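PDB 6RIW: ORF10 from Moritella marina, which probably carries out chain elongation in polyunsaturated fatty acid synthesis, this chain being the ketosynthase–chain length factor didomain of a larger multidomain synthase protein. Local coordinates for residues Q29-R33 with S364-H368; N494-F498 with K831-G835; I623-V628 with Q915-I921. One frame throughout, in Å; residues are numbered along the deposited sequence.

Contact 1: Q29-R33 with S364-H368; sequences QQDCR and SNLGH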
# COMPACT_ATOMS: atom_id res chain seq x y z
N GLN A 29 20.25 10.19 24.48
CA GLN A 29 19.69 8.87 24.77
C GLN A 29 18.23 8.96 25.20
O GLN A 29 17.76 8.22 26.07
CB GLN A 29 20.51 8.12 25.82
CG GLN A 29 21.97 8.01 25.45
CD GLN A 29 22.71 7.03 26.34
OE1 GLN A 29 22.17 5.98 26.71
NE2 GLN A 29 23.95 7.36 26.68
N GLN A 30 17.49 9.86 24.56
CA GLN A 30 16.08 10.06 24.89
C GLN A 30 15.24 8.86 24.47
O GLN A 30 15.35 8.37 23.34
CB GLN A 30 15.56 11.32 24.19
CG GLN A 30 14.37 11.95 24.87
CD GLN A 30 14.79 12.71 26.10
OE1 GLN A 30 15.81 13.41 26.10
NE2 GLN A 30 14.02 12.56 27.17
N ASP A 31 14.39 8.40 25.38
CA ASP A 31 13.37 7.41 25.08
C ASP A 31 12.09 8.15 24.68
O ASP A 31 11.54 8.91 25.48
CB ASP A 31 13.12 6.51 26.29
CG ASP A 31 12.26 5.29 25.97
OD1 ASP A 31 11.51 5.30 24.97
OD2 ASP A 31 12.32 4.32 26.75
N CYS A 32 11.64 7.95 23.45
CA CYS A 32 10.47 8.64 22.91
C CYS A 32 9.21 7.77 22.85
O CYS A 32 8.20 8.20 22.27
CB CYS A 32 10.79 9.19 21.52
SG CYS A 32 12.28 10.25 21.49
N ARG A 33 9.25 6.57 23.43
CA ARG A 33 8.10 5.68 23.45
C ARG A 33 7.16 6.07 24.59
O ARG A 33 7.58 6.69 25.57
CB ARG A 33 8.56 4.22 23.58
CG ARG A 33 9.64 3.84 22.53
CD ARG A 33 10.41 2.58 22.90
NE ARG A 33 11.04 2.71 24.22
CZ ARG A 33 11.33 1.69 25.02
NH1 ARG A 33 11.05 0.44 24.65
NH2 ARG A 33 11.88 1.92 26.20
N SER A 364 15.31 1.43 19.20
CA SER A 364 15.38 1.48 20.66
C SER A 364 14.77 2.77 21.19
O SER A 364 14.06 2.76 22.21
CB SER A 364 16.83 1.33 21.13
OG SER A 364 17.67 2.41 20.71
N ASN A 365 15.01 3.91 20.50
CA ASN A 365 14.49 5.19 20.97
C ASN A 365 13.03 5.39 20.62
O ASN A 365 12.29 6.01 21.39
CB ASN A 365 15.26 6.38 20.36
CG ASN A 365 16.75 6.26 20.50
OD1 ASN A 365 17.39 5.49 19.78
ND2 ASN A 365 17.33 7.08 21.37
N LEU A 366 12.61 4.91 19.43
CA LEU A 366 11.35 5.35 18.83
C LEU A 366 10.28 4.28 18.75
O LEU A 366 9.11 4.62 18.53
CB LEU A 366 11.57 5.85 17.40
CG LEU A 366 12.58 6.96 17.17
CD1 LEU A 366 12.63 7.31 15.70
CD2 LEU A 366 12.17 8.14 18.01
N GLY A 367 10.65 3.01 18.89
CA GLY A 367 9.80 1.93 18.45
C GLY A 367 9.99 1.64 16.97
O GLY A 367 10.82 2.24 16.27
N HIS A 368 9.19 0.69 16.48
CA HIS A 368 9.25 0.25 15.08
C HIS A 368 8.18 1.01 14.31
O HIS A 368 6.98 0.74 14.46
CB HIS A 368 9.06 -1.27 15.01
CG HIS A 368 9.06 -1.84 13.62
ND1 HIS A 368 9.23 -1.07 12.49
CD2 HIS A 368 8.95 -3.12 13.19
CE1 HIS A 368 9.19 -1.84 11.42
NE2 HIS A 368 9.03 -3.09 11.81
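Asp-31 and Cys-32, in the loop after helix 19-27, pass close by the end of helix 363-366, with the CA of Asp-31 4.8 Å from the CA of Asn-365, and the N of Cys-32 donates to Asn-365 O at 2.9 Å. The carbonyls in a helix's last turn commonly find no N-H further along the helix, and the loop supplies one here. Asn-365 also grips the loop with its side chain. Its CG lies beside its own backbone N (chi1 -50°), and ND2 gives a nearly straight bond of 3.1 Å to Gln-30 O (N-H...O 161°). The acceptor lies close to the plane of the amide, although the donor is tilted out of the carbonyl plane. Asparagine suits this place because its short amide can reach back to Gln-30 O while its main-chain O takes the N-H of Cys-32. Beside it, Cys-32 CB rests on Leu-366 CD2 at 3.9 Å.

Arg-33 folds back over the helix end. Its CG lies 3.6 Å from Asn-365 O, and the bend at chi3 (-56°) then brings one guanidinium face over Ser-364 O and turns its edge to Asp-31. That edge holds the carboxylate side-on: Arg-33 NE meets Asp-31 OD1 at 2.7 Å and NH2 pairs with OD2 in a salt bridge. OD1 also takes the N of Arg-33, closing an Asx turn; the two donors reach it from opposite faces of the carboxylate. Replacing Arg-33 with an alanine would probably leave the Asp-31 carboxylate without its charged mate and more able to turn. Gly-367, with positive phi, ends the helix where a side chain would jam against the preceding carbonyl. Ser-Asn-Leu-Gly-His is a ketosynthase signature, and His-368 beyond it touches Cys-196, consistent with the Cys-His-His active site of elongating ketosynthases.

Contact 2: N494-F498 with K831-G835; sequences NQNTF and KANIG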
# COMPACT_ATOMS: atom_id res chain seq x y z
N ASN A 494 -18.43 -9.82 -27.67
CA ASN A 494 -18.95 -8.59 -27.09
C ASN A 494 -20.05 -8.87 -26.06
O ASN A 494 -21.10 -8.23 -26.05
CB ASN A 494 -19.44 -7.61 -28.16
CG ASN A 494 -19.48 -6.16 -27.65
OD1 ASN A 494 -18.70 -5.75 -26.75
ND2 ASN A 494 -20.41 -5.39 -28.20
N GLN A 495 -19.80 -9.84 -25.19
CA GLN A 495 -20.68 -10.09 -24.07
C GLN A 495 -20.19 -9.38 -22.81
O GLN A 495 -19.10 -8.80 -22.77
CB GLN A 495 -20.79 -11.59 -23.83
CG GLN A 495 -21.45 -12.30 -25.01
CD GLN A 495 -21.31 -13.79 -24.94
OE1 GLN A 495 -20.24 -14.30 -24.57
NE2 GLN A 495 -22.37 -14.50 -25.29
N ASN A 496 -21.02 -9.42 -21.76
CA ASN A 496 -20.65 -8.86 -20.46
C ASN A 496 -20.90 -9.90 -19.37
O ASN A 496 -21.58 -10.91 -19.57
CB ASN A 496 -21.42 -7.57 -20.16
CG ASN A 496 -22.93 -7.81 -20.03
OD1 ASN A 496 -23.39 -8.46 -19.08
ND2 ASN A 496 -23.69 -7.28 -20.97
N THR A 497 -20.35 -9.61 -18.19
CA THR A 497 -20.51 -10.46 -17.01
C THR A 497 -21.45 -9.84 -15.97
O THR A 497 -21.33 -10.16 -14.78
CB THR A 497 -19.15 -10.71 -16.38
OG1 THR A 497 -18.50 -9.45 -16.23
CG2 THR A 497 -18.30 -11.60 -17.30
N PHE A 498 -22.35 -8.95 -16.39
CA PHE A 498 -23.17 -8.23 -15.42
C PHE A 498 -24.25 -9.13 -14.85
O PHE A 498 -24.91 -9.87 -15.58
CB PHE A 498 -23.77 -6.99 -16.06
CG PHE A 498 -22.72 -6.01 -16.55
CD1 PHE A 498 -21.51 -5.90 -15.90
CD2 PHE A 498 -22.94 -5.23 -17.66
CE1 PHE A 498 -20.54 -5.01 -16.34
CE2 PHE A 498 -21.97 -4.35 -18.11
CZ PHE A 498 -20.77 -4.24 -17.44
N LYS A 831 -14.56 -1.72 -19.93
CA LYS A 831 -15.52 -1.57 -18.82
C LYS A 831 -16.96 -1.85 -19.26
O LYS A 831 -17.82 -2.19 -18.42
CB LYS A 831 -15.42 -0.17 -18.22
CG LYS A 831 -14.04 0.08 -17.59
CD LYS A 831 -13.99 1.43 -16.86
CE LYS A 831 -12.58 1.74 -16.29
NZ LYS A 831 -11.57 1.78 -17.42
N ALA A 832 -17.23 -1.73 -20.55
CA ALA A 832 -18.54 -2.15 -21.05
C ALA A 832 -18.76 -3.66 -20.90
O ALA A 832 -19.92 -4.11 -20.85
CB ALA A 832 -18.66 -1.72 -22.51
N ASN A 833 -17.69 -4.45 -20.83
CA ASN A 833 -17.83 -5.90 -20.67
C ASN A 833 -17.76 -6.34 -19.22
O ASN A 833 -18.49 -7.25 -18.83
CB ASN A 833 -16.73 -6.64 -21.47
CG ASN A 833 -16.62 -6.13 -22.87
OD1 ASN A 833 -15.84 -5.23 -23.14
ND2 ASN A 833 -17.41 -6.69 -23.78
N ILE A 834 -16.87 -5.75 -18.41
CA ILE A 834 -16.63 -6.28 -17.07
C ILE A 834 -16.67 -5.18 -16.01
O ILE A 834 -16.27 -5.40 -14.86
CB ILE A 834 -15.31 -7.08 -17.00
CG1 ILE A 834 -14.14 -6.34 -17.66
CG2 ILE A 834 -15.45 -8.43 -17.74
CD1 ILE A 834 -13.44 -5.36 -16.79
N GLY A 835 -17.16 -3.99 -16.37
CA GLY A 835 -17.34 -2.93 -15.37
C GLY A 835 -16.03 -2.26 -14.96
O GLY A 835 -14.96 -2.51 -15.51
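A chi1 of -48° puts CG of Asn-833 beside its own backbone N, which aims the amide at the loop of Gln-495, while Phe-498, with a chi1 of -61°, swings its ring against the backbone of residues 831-835. ND2 of Asn-833 donates almost straight to Gln-495 O, 2.9 Å away and in the plane of the amide. A weak second bond of 3.4 Å runs from this ND2 to OD1 of Asn-494, whose side chain crosses at about a right angle. The backbone of Asn-833 works too: its O accepts from Thr-497 N at 3.1 Å, nearly along the C=O axis, and Asn-496 CA brings a C-H to the same oxygen. Asparagine suits the place because its short amide carries an N-H that reaches Gln-495 O, while the main-chain O beside it binds Thr-497.

Asn-833 and Gly-835 belong to the Lys-Ala-Asn-Ile-Gly-His run of the chain length factor, the counterpart of the ketosynthase signature in this thiolase-fold family. The loop facing it is shaped by an Asx turn in which Asn-496 OD1 accepts from Phe-498 N at 2.9 Å. Asn-496 CB lies over one face of the Phe-498 ring, offset toward its rim. At the ring's edge lie Lys-831 O and the N of Gly-835, the latter 3.5 Å from CE1; an aromatic edge, slightly positive, suits the carbonyl. Gly-835 takes positive phi here, which favours glycine. Thr-497 and Ile-834 lie side by side, OG1 3.6 Å from Ile-834 CG2, and the hydroxyl also bonds to OG of Ser-528. Ile-834 packs in turn on Phe-487 and Leu-490 of helix 484-492.

Contact 3: I623-V628 with Q915-I921; sequences IAKDGV and QLISNAI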
# COMPACT_ATOMS: atom_id res chain seq x y z
N ILE A 623 -22.64 -12.20 20.34
CA ILE A 623 -23.59 -12.48 19.27
C ILE A 623 -23.51 -11.40 18.19
O ILE A 623 -23.46 -11.70 16.99
CB ILE A 623 -25.02 -12.60 19.82
CG1 ILE A 623 -25.16 -13.81 20.75
CG2 ILE A 623 -26.04 -12.70 18.67
CD1 ILE A 623 -26.45 -13.72 21.55
N ALA A 624 -23.51 -10.14 18.61
CA ALA A 624 -23.40 -9.03 17.66
C ALA A 624 -22.06 -9.06 16.93
O ALA A 624 -22.02 -8.87 15.71
CB ALA A 624 -23.57 -7.69 18.39
N LYS A 625 -20.96 -9.29 17.66
CA LYS A 625 -19.63 -9.33 17.04
C LYS A 625 -19.55 -10.40 15.96
O LYS A 625 -19.03 -10.16 14.86
CB LYS A 625 -18.57 -9.61 18.11
CG LYS A 625 -18.22 -8.40 19.00
CD LYS A 625 -17.14 -8.84 19.98
CE LYS A 625 -16.50 -7.64 20.68
NZ LYS A 625 -15.67 -8.11 21.83
N ASP A 626 -20.05 -11.61 16.27
CA ASP A 626 -19.96 -12.70 15.31
C ASP A 626 -20.79 -12.43 14.06
O ASP A 626 -20.48 -12.98 12.99
CB ASP A 626 -20.39 -14.01 15.96
CG ASP A 626 -19.37 -14.53 16.95
OD1 ASP A 626 -18.24 -13.98 17.01
OD2 ASP A 626 -19.69 -15.49 17.69
N GLY A 627 -21.81 -11.58 14.17
CA GLY A 627 -22.54 -11.17 12.99
C GLY A 627 -21.70 -10.35 12.03
O GLY A 627 -21.88 -10.44 10.81
N VAL A 628 -20.78 -9.55 12.56
CA VAL A 628 -20.04 -8.59 11.73
C VAL A 628 -18.81 -9.24 11.08
O VAL A 628 -18.54 -9.04 9.89
CB VAL A 628 -19.64 -7.37 12.57
CG1 VAL A 628 -18.74 -6.45 11.73
CG2 VAL A 628 -20.89 -6.63 13.01
N GLN A 915 -20.85 -14.21 6.17
CA GLN A 915 -22.08 -14.41 6.93
C GLN A 915 -23.01 -13.20 6.87
O GLN A 915 -22.57 -12.05 6.94
CB GLN A 915 -21.71 -14.71 8.39
CG GLN A 915 -22.88 -14.89 9.33
CD GLN A 915 -22.48 -15.67 10.55
OE1 GLN A 915 -21.59 -15.25 11.30
NE2 GLN A 915 -23.10 -16.81 10.75
N LEU A 916 -24.30 -13.47 6.71
CA LEU A 916 -25.30 -12.40 6.72
C LEU A 916 -25.40 -11.81 8.13
O LEU A 916 -25.74 -12.54 9.07
CB LEU A 916 -26.64 -12.93 6.24
CG LEU A 916 -26.50 -13.72 4.93
CD1 LEU A 916 -27.67 -14.69 4.72
CD2 LEU A 916 -26.40 -12.74 3.79
N ILE A 917 -25.10 -10.51 8.27
CA ILE A 917 -25.03 -9.90 9.60
C ILE A 917 -26.36 -10.00 10.34
O ILE A 917 -26.42 -10.43 11.50
CB ILE A 917 -24.57 -8.43 9.50
CG1 ILE A 917 -23.19 -8.31 8.84
CG2 ILE A 917 -24.53 -7.80 10.91
CD1 ILE A 917 -22.85 -6.85 8.45
N SER A 918 -27.45 -9.56 9.70
CA SER A 918 -28.72 -9.50 10.42
C SER A 918 -29.20 -10.90 10.80
O SER A 918 -29.58 -11.14 11.95
CB SER A 918 -29.77 -8.78 9.57
OG SER A 918 -30.99 -8.71 10.28
N ASN A 919 -29.14 -11.84 9.86
CA ASN A 919 -29.59 -13.20 10.14
C ASN A 919 -28.81 -13.81 11.30
O ASN A 919 -29.38 -14.55 12.12
CB ASN A 919 -29.44 -14.09 8.90
CG ASN A 919 -30.49 -13.82 7.86
OD1 ASN A 919 -31.42 -13.03 8.07
ND2 ASN A 919 -30.37 -14.49 6.72
N ALA A 920 -27.49 -13.58 11.34
CA ALA A 920 -26.66 -14.15 12.39
C ALA A 920 -27.07 -13.65 13.77
O ALA A 920 -26.91 -14.37 14.75
CB ALA A 920 -25.18 -13.84 12.14
N ILE A 921 -27.57 -12.43 13.85
CA ILE A 921 -28.03 -11.89 15.13
C ILE A 921 -29.49 -12.27 15.41
O ILE A 921 -29.79 -12.85 16.46
CB ILE A 921 -27.81 -10.36 15.13
CG1 ILE A 921 -26.31 -10.06 15.03
CG2 ILE A 921 -28.42 -9.71 16.36
CD1 ILE A 921 -25.98 -8.61 14.63
O HOH W 1 -23.99 -14.20 15.95
O HOH W 2 -20.36 -11.59 8.58
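Gly-627 faces Ile-917 and Ala-920 in a close, roughly antiparallel helix pair, in which the end of helix 614-628 meets the start of helix 917-922. The axes of the two segments approach to 8.0 Å, with 150° between their N-to-C directions. Glycine suits this place because a CB here would point at the second helix and come very tight on Ile-921 CG1 and Ile-917 O. In its absence, Ala-920, itself small, brings CB to 3.8 Å from Gly-627 CA. Ile-917 lies across the carbonyl of Gly-627, CG1 being 3.2 Å from its O, and its CA adds a C-H...O contact to the same oxygen.

Flanking this close point, branched aliphatic side chains fill the groove. Ile-921 keeps CG1 beside its backbone N (chi1 -63°) and extends beyond it, which carries CD1 to 4.0 Å from Ala-624 CA. The CG2 methyls of Val-628 and Ile-917 meet more loosely, at 4.4 Å. Ile-917 and Ile-921 also press on helix 129-148, through Val-140, Ala-144 and Leu-145, and Val-628 touches Val-141 there; three helices thus share an apolar seam.

Polar backbone atoms at the margin are joined by solvent. Water 1 donates to Ile-623 O at 2.8 Å and to Ala-920 O at 3.2 Å, linking two carbonyls that could not bond each other. The carboxylate of Asp-626 turns to a salt bridge with Arg-594. Glycine and alanine at the crossing, with isoleucine and valine beside them, are characteristic of closely packed helix pairs, and here they seat helix 917-922 against helix 614-628 of the chain length factor and helix 129-148 of the ketosynthase.

Overall arrangement
From the N terminus, contact 1 closes first, joining residues 29-33 to 364-368 across 330 intervening residues and tying the loop after helix 19-27 to the end of helix 363-366 in the ketosynthase. Contact 2 opens only after that, at 494-498. Before it closes at 831-835, contact 3 has opened at 623-628, to close at 915-921; contacts 2 and 3 therefore cross, whereas contact 1 stands in series with both. Contact 2 repeats in the chain length factor the loop-to-helix-end join of contact 1, their centres about 53 Å apart. Contact 3 ties helix 917-922, late in the chain, to helix 614-628 of the chain length factor, where helix 129-148 of the ketosynthase also packs.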